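Local coordinates for jacalin-type lectin domain-containing protein (Musa acuminata, PDB 7KMU) that acts as a mannose-specific, jacalin-related lectin from banana, a sugar-binding protein with antiviral and mitogenic activity, at residues M74-H79 and G90-T95; V81-L86 and G105-T110. All coordinates share one frame; numbering follows the deposited sequence. Where two conformers were deposited one is given.

Contact 1: residues M74-H79 and G90-T95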
loop_
_atom_site.group_PDB
_atom_site.type_symbol
_atom_site.label_atom_id
_atom_site.label_comp_id
_atom_site.label_asym_id
_atom_site.label_seq_id
_atom_site.Cartn_x
_atom_site.Cartn_y
_atom_site.Cartn_z
ATOM N N MET B 74 12.311 -0.559 -1.870
ATOM C CA MET B 74 11.290 -0.188 -2.839
ATOM C C MET B 74 10.005 -1.031 -2.732
ATOM O O MET B 74 9.049 -0.760 -3.452
ATOM C CB MET B 74 11.823 -0.106 -4.286
ATOM C CG MET B 74 12.405 -1.358 -4.864
ATOM S SD MET B 74 13.303 -0.957 -6.424
ATOM C CE MET B 74 11.915 -0.450 -7.511
ATOM N N SER B 75 9.946 -1.997 -1.807
ATOM C CA SER B 75 8.736 -2.793 -1.624
ATOM C C SER B 75 8.736 -3.481 -0.284
ATOM O O SER B 75 9.790 -3.805 0.270
ATOM C CB SER B 75 8.577 -3.830 -2.740
ATOM O OG SER B 75 7.479 -4.698 -2.504
ATOM N N MET B 76 7.525 -3.711 0.237
ATOM C CA MET B 76 7.280 -4.512 1.425
ATOM C C MET B 76 6.072 -5.385 1.125
ATOM O O MET B 76 5.098 -4.925 0.526
ATOM C CB MET B 76 7.037 -3.652 2.668
ATOM C CG MET B 76 6.663 -4.489 3.900
ATOM S SD MET B 76 6.493 -3.557 5.435
ATOM C CE MET B 76 4.874 -2.751 5.177
ATOM N N GLU B 77 6.139 -6.658 1.515
ATOM C CA GLU B 77 5.017 -7.558 1.342
ATOM C C GLU B 77 4.983 -8.577 2.426
ATOM O O GLU B 77 6.010 -8.888 3.025
ATOM C CB GLU B 77 4.982 -8.204 -0.044
ATOM C CG GLU B 77 6.142 -9.115 -0.353
ATOM C CD GLU B 77 6.272 -9.359 -1.842
ATOM O OE1 GLU B 77 7.290 -8.926 -2.423
ATOM O OE2 GLU B 77 5.344 -9.958 -2.432
ATOM N N GLY B 78 3.804 -9.089 2.693
ATOM C CA GLY B 78 3.674 -10.081 3.743
ATOM C C GLY B 78 2.276 -10.608 3.900
ATOM O O GLY B 78 1.437 -10.433 3.010
ATOM N N HIS B 79 2.026 -11.258 5.056
ATOM C CA HIS B 79 0.730 -11.839 5.378
ATOM C C HIS B 79 0.263 -11.439 6.755
ATOM O O HIS B 79 1.057 -11.464 7.704
ATOM C CB HIS B 79 0.793 -13.377 5.325
ATOM C CG HIS B 79 0.728 -13.923 3.939
ATOM N ND1 HIS B 79 -0.437 -14.496 3.448
ATOM C CD2 HIS B 79 1.675 -13.947 2.974
ATOM C CE1 HIS B 79 -0.152 -14.869 2.206
ATOM N NE2 HIS B 79 1.102 -14.551 1.873
ATOM N N GLY B 90 2.506 -12.630 9.951
ATOM C CA GLY B 90 3.028 -13.989 9.906
ATOM C C GLY B 90 4.167 -14.196 8.931
ATOM O O GLY B 90 4.946 -15.141 9.094
ATOM N N LYS B 91 4.260 -13.326 7.894
ATOM C CA LYS B 91 5.308 -13.387 6.875
ATOM C C LYS B 91 5.651 -11.974 6.467
ATOM O O LYS B 91 4.763 -11.118 6.419
ATOM C CB LYS B 91 4.838 -14.156 5.634
ATOM C CG LYS B 91 5.048 -15.644 5.745
ATOM C CD LYS B 91 4.884 -16.335 4.394
ATOM C CE LYS B 91 5.109 -17.799 4.583
ATOM N NZ LYS B 91 5.030 -18.541 3.302
ATOM N N LEU B 92 6.941 -11.711 6.189
ATOM C CA LEU B 92 7.368 -10.387 5.784
ATOM C C LEU B 92 8.591 -10.467 4.871
ATOM O O LEU B 92 9.502 -11.261 5.116
ATOM C CB LEU B 92 7.700 -9.544 7.040
ATOM C CG LEU B 92 7.880 -8.036 6.838
ATOM C CD1 LEU B 92 6.580 -7.371 6.316
ATOM C CD2 LEU B 92 8.309 -7.372 8.157
ATOM N N THR B 93 8.614 -9.601 3.851
ATOM C CA THR B 93 9.714 -9.445 2.913
ATOM C C THR B 93 9.927 -7.959 2.685
ATOM O O THR B 93 8.949 -7.190 2.609
ATOM C CB THR B 93 9.364 -10.093 1.548
ATOM O OG1 THR B 93 9.073 -11.488 1.695
ATOM C CG2 THR B 93 10.485 -9.938 0.504
ATOM N N LEU B 94 11.197 -7.554 2.554
ATOM C CA LEU B 94 11.563 -6.199 2.129
ATOM C C LEU B 94 12.377 -6.360 0.867
ATOM O O LEU B 94 13.301 -7.189 0.844
ATOM C CB LEU B 94 12.372 -5.403 3.172
ATOM C CG LEU B 94 11.698 -5.163 4.520
ATOM C CD1 LEU B 94 12.644 -4.449 5.475
ATOM C CD2 LEU B 94 10.414 -4.330 4.363
ATOM N N THR B 95 12.048 -5.598 -0.186
ATOM C CA THR B 95 12.809 -5.678 -1.428
ATOM C C THR B 95 13.451 -4.337 -1.686
ATOM O O THR B 95 12.804 -3.298 -1.528
ATOM C CB THR B 95 11.924 -6.107 -2.605
ATOM O OG1 THR B 95 11.246 -7.331 -2.281
ATOM C CG2 THR B 95 12.731 -6.295 -3.905
HETATM O O HOH W 1 8.754 -6.978 -1.171
HETATM O O HOH W 2 6.584 -11.791 2.741
#
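M76 packs against both L92 and L94 from the neighbouring antiparallel strand, and the three make the tight, buried face of this ladder. M76 CG is anti to the backbone N (chi1 175°). There it lies 3.8 Å from L92 CD1. L94 CD2 meets both CB and CG of M76, with the two side chains side by side. SD continues inward and also touches L92 CD1. At G78 the strands draw close, with 4.2 Å from G78 CA to L92 CA.

Backbone hydrogen bonds tie the two strands together. E77 and T93 form a hydrogen-bonded pair, with T93 N to E77 O at 2.8 Å. At one end M74 and S75 both face T95, a classic beta bulge. T95 O takes M74 N at 2.8 Å and a weak second bond from S75 N. T95 N in turn donates to S75 O, nearly straight at 172°.

The other face carries S75, E77, H79, T93, T95 and K91. It is more polar and partly open to solvent, though T93 is buried. S75 CB and T95 CB are 4.1 Å apart, and E77 CG lies beside T93 CB. Water fills in between polar groups. One molecule bonds S75 OG, T95 OG1 and E77 OE1, donating to the carboxylate at 2.7 Å. Another bridges E77 O and T93 OG1. The polar ends of H79 and K91 turn to partners beyond the ladder, G109 and E108.

The pair is the central hairpin of one four-stranded sheet of the beta-prism fold. Strand 110-116 borders 73-83, and strand 100-104 borders 86-96. M76 and L92 reach F112 in their own sheet. They also touch I135 of strand 132-140, which belongs to another sheet, so their face looks into the prism core.

Contact 2: residues V81-L86 and G105-T110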
loop_
_atom_site.group_PDB
_atom_site.type_symbol
_atom_site.label_atom_id
_atom_site.label_comp_id
_atom_site.label_asym_id
_atom_site.label_seq_id
_atom_site.Cartn_x
_atom_site.Cartn_y
_atom_site.Cartn_z
ATOM N N VAL B 81 -2.030 -12.809 9.637
ATOM C CA VAL B 81 -2.424 -14.176 9.955
ATOM C C VAL B 81 -3.073 -14.340 11.298
ATOM O O VAL B 81 -2.943 -13.478 12.178
ATOM C CB VAL B 81 -1.182 -15.127 9.888
ATOM C CG1 VAL B 81 -0.382 -14.915 8.608
ATOM C CG2 VAL B 81 -0.272 -14.984 11.120
ATOM N N ASP B 82 -3.734 -15.501 11.468
ATOM C CA ASP B 82 -4.311 -15.888 12.749
ATOM C C ASP B 82 -3.272 -16.802 13.402
ATOM O O ASP B 82 -2.879 -17.811 12.806
ATOM C CB ASP B 82 -5.647 -16.623 12.566
ATOM C CG ASP B 82 -6.316 -16.948 13.886
ATOM O OD1 ASP B 82 -5.939 -17.964 14.508
ATOM O OD2 ASP B 82 -7.204 -16.177 14.305
ATOM N N TYR B 83 -2.769 -16.423 14.588
ATOM C CA TYR B 83 -1.766 -17.201 15.303
ATOM C C TYR B 83 -2.306 -17.425 16.705
ATOM O O TYR B 83 -2.282 -16.508 17.527
ATOM C CB TYR B 83 -0.428 -16.451 15.350
ATOM C CG TYR B 83 0.715 -17.263 15.913
ATOM C CD1 TYR B 83 1.153 -18.422 15.276
ATOM C CD2 TYR B 83 1.406 -16.837 17.046
ATOM C CE1 TYR B 83 2.235 -19.149 15.761
ATOM C CE2 TYR B 83 2.486 -17.563 17.548
ATOM C CZ TYR B 83 2.895 -18.721 16.901
ATOM O OH TYR B 83 3.963 -19.444 17.378
ATOM N N PHE B 84 -2.859 -18.632 16.953
ATOM C CA PHE B 84 -3.509 -18.958 18.235
ATOM C C PHE B 84 -4.584 -17.913 18.616
ATOM O O PHE B 84 -4.661 -17.486 19.768
ATOM C CB PHE B 84 -2.469 -19.146 19.367
ATOM C CG PHE B 84 -1.542 -20.317 19.175
ATOM C CD1 PHE B 84 -1.937 -21.605 19.532
ATOM C CD2 PHE B 84 -0.272 -20.140 18.639
ATOM C CE1 PHE B 84 -1.078 -22.693 19.351
ATOM C CE2 PHE B 84 0.586 -21.230 18.457
ATOM C CZ PHE B 84 0.179 -22.498 18.822
ATOM N N GLY B 85 -5.376 -17.474 17.644
ATOM C CA GLY B 85 -6.400 -16.471 17.921
ATOM C C GLY B 85 -5.963 -15.015 17.845
ATOM O O GLY B 85 -6.826 -14.140 17.754
ATOM N N LEU B 86 -4.637 -14.723 17.903
ATOM C CA LEU B 86 -4.137 -13.352 17.722
ATOM C C LEU B 86 -4.111 -13.068 16.223
ATOM O O LEU B 86 -3.920 -13.999 15.441
ATOM C CB LEU B 86 -2.686 -13.195 18.238
ATOM C CG LEU B 86 -2.422 -13.390 19.733
ATOM C CD1 LEU B 86 -0.944 -13.320 20.014
ATOM C CD2 LEU B 86 -3.155 -12.361 20.565
ATOM N N GLY B 105 9.218 -15.973 8.144
ATOM C CA GLY B 105 7.956 -16.399 8.728
ATOM C C GLY B 105 7.378 -17.557 7.945
ATOM O O GLY B 105 7.761 -17.782 6.794
ATOM N N ALA B 106 6.465 -18.312 8.561
ATOM C CA ALA B 106 5.897 -19.501 7.920
ATOM C C ALA B 106 4.385 -19.461 7.710
ATOM O O ALA B 106 3.874 -20.183 6.849
ATOM C CB ALA B 106 6.274 -20.739 8.721
ATOM N N TYR B 107 3.662 -18.649 8.489
ATOM C CA TYR B 107 2.207 -18.575 8.400
ATOM C C TYR B 107 1.706 -17.670 7.288
ATOM O O TYR B 107 2.277 -16.607 7.044
ATOM C CB TYR B 107 1.619 -18.087 9.737
ATOM C CG TYR B 107 1.324 -19.171 10.753
ATOM C CD1 TYR B 107 2.321 -20.046 11.180
ATOM C CD2 TYR B 107 0.081 -19.247 11.373
ATOM C CE1 TYR B 107 2.070 -21.010 12.155
ATOM C CE2 TYR B 107 -0.185 -20.212 12.343
ATOM C CZ TYR B 107 0.812 -21.092 12.730
ATOM O OH TYR B 107 0.556 -22.044 13.686
ATOM N N GLU B 108 0.598 -18.074 6.643
ATOM C CA GLU B 108 -0.052 -17.265 5.621
ATOM C C GLU B 108 -1.496 -16.956 6.037
ATOM O O GLU B 108 -2.034 -17.578 6.968
ATOM C CB GLU B 108 0.031 -17.914 4.224
ATOM C CG GLU B 108 1.447 -17.902 3.664
ATOM C CD GLU B 108 1.630 -18.223 2.191
ATOM O OE1 GLU B 108 0.625 -18.514 1.504
ATOM O OE2 GLU B 108 2.787 -18.165 1.719
ATOM N N GLY B 109 -2.087 -15.966 5.393
ATOM C CA GLY B 109 -3.447 -15.539 5.694
ATOM C C GLY B 109 -3.929 -14.563 4.653
ATOM O O GLY B 109 -4.202 -14.963 3.513
ATOM N N THR B 110 -3.994 -13.271 5.020
ATOM C CA THR B 110 -4.427 -12.232 4.093
ATOM C C THR B 110 -3.184 -11.490 3.606
ATOM O O THR B 110 -2.525 -10.839 4.412
ATOM C CB THR B 110 -5.441 -11.278 4.744
ATOM O OG1 THR B 110 -6.530 -12.053 5.259
ATOM C CG2 THR B 110 -5.993 -10.255 3.761
HETATM O O HOH W 3 -4.004 -17.103 9.002
#
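Y107 reaches across to V81, D82 and Y83, and its side chain touches all three. Its CB starts against V81, 3.9 Å from V81 CG2 and close to CG1 as well. From there the ring runs out past D82 O to Y83. CD2 and CE2 form the edge that meets a backbone oxygen, with CD2 3.6 Å from D82 O. CE2 and CZ then lie under the rim of the second tyrosine, and CE2 is 3.7 Å from Y83 CD1. At the tip, OH is 3.9 Å from Y83 CE1.

The two rings make a T-shaped pair. Y83 presents its edge to one face of Y107, with planes at 83° and centroids 5.2 Å apart. Y83 CD1 sits over that face, offset toward the rim. Y83 CG is anti to its backbone N (chi1 -172°), and from there the ring comes nearer to Y107. One face of the Y83 ring has F84 CD2 over its centre.

V81 fills the inner end. Its CG1 packs on the loop backbone, 3.5 Å from Y107 O. No direct hydrogen bond joins the two segments. A water does so instead, accepting from D82 N and donating to E108 O at 2.9 Å.

Residues 83 to 86 form a type I' turn, closed by Y83 N to L86 O and L86 N to Y83 O. It is the tight turn between strands 73-83 and 86-96. Segment 105-110 is the connection from strand 100-104 to strand 110-116, the two outer strands of the same sheet, so it passes over the base of this hairpin tip in a Greek key. Y83 OH bonds D35, and both tyrosines touch I36 in a nearby loop. T110 packs on P111 of the second subunit.

How the contacts relate
Both contacts use strand 73-83, but at different depths. Contact 1 is the partly buried middle of the hairpin, with one face in the prism core. Contact 2 is a surface contact where that hairpin emerges from the sheet. Contact 1 is held by a backbone ladder and aliphatic packing. Contact 2 relies on an aromatic pair, a valine and one water. The two sites meet directly. K91 NZ forms a salt bridge with E108 OE2 at 2.8 Å, and H79 ND1 probably hydrogen-bonds G109 N. Through H79 and K91 the polar face of contact 1 thus meets loop 105-110 directly.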